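Local coordinates for protein endonuclease V (Streptomyces avermitilis, PDB 3GOC) that probably initiates repair of deaminated DNA by cutting the second phosphodiester bond 3' to a deoxyinosine, with magnesium as cofactor, at residues A[4-9]-A[77-82]; A[148-153]-A[161-166]; A[155-160]-A[175-180]. One frame throughout, in Å; residues are numbered along the deposited sequence.

Contact 1 of 3, residues A[4-9]-A[77-82]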
# COMPACT_ATOMS: atom_id res chain seq x y z
N VAL A 4 21.13 25.15 -12.96
CA VAL A 4 19.81 25.67 -13.28
C VAL A 4 19.69 27.09 -12.74
O VAL A 4 19.76 27.30 -11.53
CB VAL A 4 18.70 24.81 -12.63
CG1 VAL A 4 17.32 25.35 -13.03
CG2 VAL A 4 18.85 23.36 -13.06
N ARG A 5 19.51 28.06 -13.63
CA ARG A 5 19.40 29.44 -13.19
C ARG A 5 17.98 29.77 -12.74
O ARG A 5 17.05 28.99 -12.95
CB ARG A 5 19.81 30.41 -14.31
CG ARG A 5 21.25 30.26 -14.78
CD ARG A 5 21.34 29.38 -16.01
NE ARG A 5 22.69 29.34 -16.56
CZ ARG A 5 23.02 28.80 -17.73
NH1 ARG A 5 22.08 28.24 -18.48
NH2 ARG A 5 24.28 28.82 -18.14
N ILE A 6 17.82 30.93 -12.12
CA ILE A 6 16.51 31.38 -11.67
C ILE A 6 15.69 31.66 -12.93
O ILE A 6 16.14 32.40 -13.81
CB ILE A 6 16.62 32.67 -10.83
CG1 ILE A 6 17.44 32.38 -9.57
CG2 ILE A 6 15.23 33.20 -10.50
CD1 ILE A 6 17.62 33.58 -8.66
N PRO A 7 14.50 31.06 -13.03
CA PRO A 7 13.62 31.26 -14.19
C PRO A 7 13.36 32.72 -14.50
O PRO A 7 13.25 33.55 -13.59
CB PRO A 7 12.34 30.55 -13.77
CG PRO A 7 12.85 29.42 -12.92
CD PRO A 7 13.91 30.10 -12.08
N ALA A 8 13.26 33.03 -15.79
CA ALA A 8 12.98 34.40 -16.21
C ALA A 8 11.62 34.81 -15.65
O ALA A 8 10.61 34.15 -15.91
CB ALA A 8 12.96 34.48 -17.73
N GLY A 9 11.59 35.90 -14.89
CA GLY A 9 10.33 36.37 -14.33
C GLY A 9 9.89 35.72 -13.02
O GLY A 9 8.79 36.00 -12.52
N VAL A 77 21.67 20.61 -10.33
CA VAL A 77 22.24 21.61 -9.45
C VAL A 77 21.65 22.94 -9.87
O VAL A 77 21.62 23.26 -11.06
CB VAL A 77 23.77 21.68 -9.59
CG1 VAL A 77 24.32 22.79 -8.72
CG2 VAL A 77 24.39 20.34 -9.20
N GLY A 78 21.15 23.72 -8.92
CA GLY A 78 20.57 25.00 -9.28
C GLY A 78 20.86 26.14 -8.33
O GLY A 78 21.32 25.94 -7.21
N GLU A 79 20.61 27.36 -8.80
CA GLU A 79 20.78 28.55 -7.99
C GLU A 79 19.52 28.66 -7.13
O GLU A 79 18.41 28.51 -7.65
CB GLU A 79 20.89 29.79 -8.88
CG GLU A 79 22.18 29.89 -9.68
CD GLU A 79 22.14 31.05 -10.66
OE1 GLU A 79 21.56 32.10 -10.32
OE2 GLU A 79 22.71 30.92 -11.77
N VAL A 80 19.68 28.89 -5.83
CA VAL A 80 18.52 29.04 -4.97
C VAL A 80 17.73 30.20 -5.56
O VAL A 80 18.25 31.31 -5.72
CB VAL A 80 18.94 29.31 -3.52
CG1 VAL A 80 17.72 29.64 -2.67
CG2 VAL A 80 19.64 28.08 -2.97
N SER A 81 16.47 29.94 -5.90
CA SER A 81 15.64 30.93 -6.57
C SER A 81 14.71 31.84 -5.77
O SER A 81 13.89 32.55 -6.35
CB SER A 81 14.82 30.22 -7.65
OG SER A 81 14.21 29.06 -7.13
N PHE A 82 14.85 31.84 -4.45
CA PHE A 82 14.02 32.70 -3.62
C PHE A 82 14.63 32.78 -2.23
O PHE A 82 15.28 31.84 -1.78
CB PHE A 82 12.59 32.12 -3.51
CG PHE A 82 11.55 33.15 -3.17
CD1 PHE A 82 11.12 34.07 -4.13
CD2 PHE A 82 10.99 33.20 -1.89
CE1 PHE A 82 10.17 35.03 -3.81
CE2 PHE A 82 10.04 34.16 -1.57
CZ PHE A 82 9.63 35.08 -2.53
O HOH W 1 16.87 27.99 -9.74
O HOH W 2 19.87 33.18 -12.44

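Contact 2 of 3, residues A[148-153]-A[161-166]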
# COMPACT_ATOMS: atom_id res chain seq x y z
N PHE A 148 0.74 21.43 12.50
CA PHE A 148 -0.57 20.78 12.47
C PHE A 148 -0.78 19.88 13.68
O PHE A 148 0.17 19.46 14.34
CB PHE A 148 -0.70 19.96 11.18
CG PHE A 148 -0.40 20.75 9.93
CD1 PHE A 148 0.67 20.39 9.11
CD2 PHE A 148 -1.16 21.87 9.61
CE1 PHE A 148 0.98 21.14 7.98
CE2 PHE A 148 -0.87 22.63 8.48
CZ PHE A 148 0.20 22.27 7.66
N SER A 149 -2.05 19.60 13.99
CA SER A 149 -2.36 18.76 15.14
C SER A 149 -2.99 17.45 14.70
O SER A 149 -3.50 17.32 13.59
CB SER A 149 -3.33 19.49 16.07
OG SER A 149 -4.59 19.64 15.46
N TYR A 150 -2.95 16.46 15.59
CA TYR A 150 -3.51 15.16 15.29
C TYR A 150 -3.64 14.32 16.55
O TYR A 150 -2.87 14.48 17.50
CB TYR A 150 -2.63 14.44 14.27
CG TYR A 150 -1.28 14.02 14.81
CD1 TYR A 150 -1.05 12.72 15.24
CD2 TYR A 150 -0.22 14.94 14.89
CE1 TYR A 150 0.20 12.33 15.73
CE2 TYR A 150 1.03 14.56 15.38
CZ TYR A 150 1.23 13.25 15.80
OH TYR A 150 2.46 12.86 16.27
N GLU A 151 -4.62 13.43 16.54
CA GLU A 151 -4.84 12.50 17.63
C GLU A 151 -3.95 11.32 17.29
O GLU A 151 -3.77 11.01 16.11
CB GLU A 151 -6.30 12.03 17.66
CG GLU A 151 -7.33 13.12 17.91
CD GLU A 151 -7.35 13.59 19.35
OE1 GLU A 151 -8.19 14.46 19.68
OE2 GLU A 151 -6.54 13.09 20.16
N ASP A 152 -3.38 10.67 18.29
CA ASP A 152 -2.52 9.51 18.02
C ASP A 152 -3.31 8.45 17.26
O ASP A 152 -4.37 8.02 17.70
CB ASP A 152 -2.01 8.89 19.33
CG ASP A 152 -1.01 9.78 20.04
OD1 ASP A 152 -0.02 10.18 19.40
OD2 ASP A 152 -1.21 10.05 21.24
N PRO A 153 -2.80 8.02 16.10
CA PRO A 153 -3.51 6.99 15.33
C PRO A 153 -3.37 5.65 16.05
O PRO A 153 -2.60 5.54 17.01
CB PRO A 153 -2.80 7.01 13.98
CG PRO A 153 -1.40 7.38 14.35
CD PRO A 153 -1.61 8.48 15.37
N ALA A 161 -4.96 8.82 11.31
CA ALA A 161 -5.74 9.79 12.06
C ALA A 161 -5.67 11.09 11.29
O ALA A 161 -4.69 11.37 10.60
CB ALA A 161 -5.16 9.96 13.46
N PRO A 162 -6.72 11.91 11.37
CA PRO A 162 -6.74 13.19 10.66
C PRO A 162 -5.62 14.14 11.11
O PRO A 162 -5.34 14.26 12.30
CB PRO A 162 -8.12 13.75 10.98
CG PRO A 162 -8.95 12.51 11.18
CD PRO A 162 -8.03 11.64 11.99
N LEU A 163 -4.98 14.79 10.14
CA LEU A 163 -3.95 15.78 10.43
C LEU A 163 -4.69 17.09 10.21
O LEU A 163 -5.21 17.34 9.13
CB LEU A 163 -2.79 15.66 9.43
CG LEU A 163 -1.59 16.58 9.71
CD1 LEU A 163 -0.98 16.26 11.07
CD2 LEU A 163 -0.55 16.41 8.60
N LEU A 164 -4.74 17.93 11.24
CA LEU A 164 -5.51 19.17 11.16
C LEU A 164 -4.77 20.51 11.18
O LEU A 164 -3.79 20.68 11.89
CB LEU A 164 -6.55 19.19 12.29
CG LEU A 164 -7.43 17.95 12.48
CD1 LEU A 164 -8.36 18.16 13.67
CD2 LEU A 164 -8.23 17.68 11.22
N ALA A 165 -5.28 21.45 10.39
CA ALA A 165 -4.76 22.81 10.34
C ALA A 165 -5.93 23.56 10.97
O ALA A 165 -6.89 23.92 10.28
CB ALA A 165 -4.54 23.26 8.90
N GLY A 166 -5.85 23.77 12.27
CA GLY A 166 -6.95 24.42 12.96
C GLY A 166 -7.98 23.34 13.19
O GLY A 166 -7.81 22.48 14.06
O HOH W 3 -5.54 22.09 15.14
O HOH W 4 -6.70 13.65 14.52

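Contact 3 of 3, residues A[155-160]-A[175-180]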
# COMPACT_ATOMS: atom_id res chain seq x y z
N ALA A 155 -2.19 2.00 17.13
CA ALA A 155 -0.82 1.50 17.22
C ALA A 155 -0.37 0.62 16.06
O ALA A 155 0.79 0.68 15.64
CB ALA A 155 -0.63 0.76 18.55
N PRO A 156 -1.26 -0.23 15.52
CA PRO A 156 -0.84 -1.09 14.41
C PRO A 156 -0.51 -0.35 13.12
O PRO A 156 -1.10 0.69 12.82
CB PRO A 156 -2.04 -2.03 14.22
CG PRO A 156 -2.67 -2.06 15.60
CD PRO A 156 -2.60 -0.62 16.01
N ARG A 157 0.43 -0.90 12.36
CA ARG A 157 0.80 -0.33 11.07
C ARG A 157 -0.47 -0.27 10.23
O ARG A 157 -1.28 -1.21 10.25
CB ARG A 157 1.86 -1.21 10.39
CG ARG A 157 2.04 -1.00 8.88
CD ARG A 157 3.25 -1.81 8.38
NE ARG A 157 3.23 -2.11 6.95
CZ ARG A 157 3.56 -1.26 5.98
NH1 ARG A 157 3.51 -1.65 4.71
NH2 ARG A 157 3.95 -0.03 6.27
N GLY A 158 -0.64 0.82 9.49
CA GLY A 158 -1.83 0.97 8.66
C GLY A 158 -2.82 1.94 9.27
O GLY A 158 -3.65 2.52 8.57
N SER A 159 -2.75 2.11 10.59
CA SER A 159 -3.63 3.01 11.32
C SER A 159 -3.37 4.46 10.90
O SER A 159 -2.24 4.85 10.63
CB SER A 159 -3.39 2.89 12.83
OG SER A 159 -3.61 1.57 13.28
N ALA A 160 -4.44 5.25 10.87
CA ALA A 160 -4.32 6.65 10.50
C ALA A 160 -5.19 7.52 11.38
O ALA A 160 -6.05 7.03 12.13
CB ALA A 160 -4.72 6.83 9.03
N ARG A 175 0.49 5.47 10.54
CA ARG A 175 1.40 4.55 11.21
C ARG A 175 2.01 3.64 10.14
O ARG A 175 1.34 2.74 9.64
CB ARG A 175 0.62 3.70 12.23
CG ARG A 175 1.51 2.86 13.15
CD ARG A 175 2.10 3.71 14.27
NE ARG A 175 1.07 4.16 15.21
CZ ARG A 175 1.30 4.94 16.26
NH1 ARG A 175 2.53 5.38 16.51
NH2 ARG A 175 0.30 5.31 17.06
N THR A 176 3.27 3.89 9.78
CA THR A 176 3.93 3.07 8.77
C THR A 176 4.65 1.90 9.41
O THR A 176 4.90 0.89 8.76
CB THR A 176 4.93 3.91 7.93
OG1 THR A 176 5.77 4.67 8.80
CG2 THR A 176 4.17 4.86 7.00
N GLN A 177 4.97 2.03 10.69
CA GLN A 177 5.62 0.94 11.42
C GLN A 177 4.96 0.78 12.79
O GLN A 177 4.72 1.76 13.50
CB GLN A 177 7.12 1.20 11.59
CG GLN A 177 7.94 0.96 10.32
CD GLN A 177 7.80 -0.47 9.80
OE1 GLN A 177 7.85 -1.43 10.57
NE2 GLN A 177 7.65 -0.61 8.48
N SER A 178 4.66 -0.47 13.13
CA SER A 178 4.00 -0.83 14.38
C SER A 178 4.65 -0.22 15.62
O SER A 178 5.84 -0.39 15.85
CB SER A 178 3.97 -2.35 14.52
OG SER A 178 3.09 -2.75 15.54
N GLY A 179 3.83 0.47 16.40
CA GLY A 179 4.30 1.09 17.63
C GLY A 179 5.33 2.19 17.48
O GLY A 179 5.85 2.70 18.47
N VAL A 180 5.63 2.55 16.23
CA VAL A 180 6.61 3.59 15.92
C VAL A 180 5.90 4.90 15.54
O VAL A 180 4.79 4.88 15.03
CB VAL A 180 7.50 3.15 14.73
CG1 VAL A 180 8.49 4.25 14.37
CG2 VAL A 180 8.24 1.87 15.08
O HOH W 5 1.15 -3.85 13.17

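Contact 1 of 3, residues A[4-9]-A[77-82]
Val77 O is gripped by one donor from the facing segment, Val4 N, at 2.7 Å. The N-H points almost straight at it (171°) and lies in the carbonyl plane. Two residues further on, Glu79 N donates to Val4 O over 2.9 Å, nearly along the C=O axis. These two bonds flank Gly78 and make a single beta bridge between Val4 and Gly78. The two chains run in the same direction. The N-terminal segment 4-9 thus clips onto strand 70-79, an outermost strand of the central sheet of this RNase H-like fold. A side chain at Gly78 would crowd Val4 CB.

Beyond the bridge the side chains take over. Glu79 extends past CG and crosses Arg5 obliquely. Its OE2 lies 3.4 Å from Arg5 CG, so it meets the aliphatic stem. The Arg5 chain bends at chi2 (96°), and NE stays 5.0 Å from OE2. The carboxylate and guanidinium planes are perpendicular. OE1 accepts a hydrogen bond from a water 2.9 Å away, and that water accepts from Ile6 N. An alanine here would remove the carboxylate and would probably loosen the water link to Ile6 and the cover over the Arg5 stem. Ile6 packs lower down, with CG1 3.9 Å from Ser81 CB. Ser81 OG turns to Phe91 O instead.

The direct hydrogen bonds are all backbone to backbone, so they depend little on side-chain identity. The opposite charges of Arg5 and Glu79 probably add only a modest long-range attraction.

Contact 2 of 3, residues A[148-153]-A[161-166]
Leu163 CD1 sits at the apolar centre. It touches Phe148 CB at 3.7 Å and, on the next residue but one, Tyr150 CB at 4.0 Å. Leu163 reaches this place with CG anti to its backbone N (chi1 -176°), and it crosses both aromatic side chains obliquely. The Phe148 ring extends the apolar patch: its CD2 lies 3.7 Å from Ala165 CB. Leu164 O comes to the edge of the same ring, near its plane. Tyr150 has its CG in the crowded position between backbone N and carbonyl carbon. Its ring leads away from Leu163 and meets Phe184 edge to face.

The two segments are the arms of a beta hairpin. The short, weakly bonded strand 149-150 runs antiparallel to strand 160-165 and ends the sheet within this chain. Ser149 and Leu164 are the hydrogen-bonded pair. Ser149 N donates to Leu164 O in its carbonyl plane, at 2.9 Å. Leu164 N returns a shorter bond of 2.7 Å to Ser149 O, almost straight at 176°. On the other side of strand 160-165, Leu163 bonds to strand 168-174.

Beyond Tyr150 the first arm swings away at Glu151 and Asp152 and returns at Pro153. There Ala161 CB lies against Pro153 CB at 3.8 Å and beside Glu151 O.

Water handles the polar edge. Glu151 N is too far from Pro162 O for a direct bond, and one water joins them, accepting from the amide and donating to the carbonyl. At the opposite end, another water links Ser149 OG to Gly166 O, to which it donates at 2.5 Å.

Contact 3 of 3, residues A[155-160]-A[175-180]
Two type II beta turns, Pro156 to Ser159 and Gln177 to Val180, lie against each other here, each with glycine at its third position. Arg175 threads between them. Its CB rests on two carbonyls, Ser159 O and Pro156 O. CG, anti to the backbone N, sits 3.4 Å from Ala155 O, and CD stays beside the same oxygen. The chain bends at chi2 (79°) and chi3 (68°). NE then donates to Gly154 O, and NH2 to Pro153 O. At the tip NH1 bonds to Val180 O at 2.7 Å; that oxygen lies in the guanidinium plane. All three nitrogens therefore hold carbonyls, which fixes the rotation of the group and ties the end of the Gln177 to Val180 turn to the chain leading into the other.

The backbone repeats the link. Arg175 N donates to Ser159 O at 2.8 Å, and Arg175 O receives Gly158 N at 2.8 Å. Both bonds are nearly straight.

Arg157 goes the other way, extended from CG to NE. Its CD packs on Thr176 O at 3.2 Å, and NH2 bonds to that oxygen on a lone pair at 2.8 Å. NH2 also donates to Thr204 OG1, and NH1 to Leu201 O. Ser178 OG bonds to Gly9 N of the second subunit, so this paired turn is part of the dimer interface. Gly179 N donates to Ala155 O over 3.1 Å, from 28° above the carbonyl plane.

In the fold
Contacts 2 and 3 adjoin: their centres are 15 Å apart, and Arg175 NH2 reaches Pro153 O at 2.9 Å. Their segments alternate along the chain. Contact 1 lies across the chain's centre, 35 Å from contact 2 and 39 Å from contact 3, centre to centre. Contacts 1 and 2 both reach the central sheet, at its two outermost strands. Across the dimer, Pro7 and Gly9 of the second subunit's 4-9 segment meet contact 3. None touches the magnesium site: the side chain of Thr176 is about 12 Å from that of the metal ligand Asp114, that of Val80 about 14 Å from a magnesium ion. The side chain of Arg157 is about 6 Å from the bound polyol.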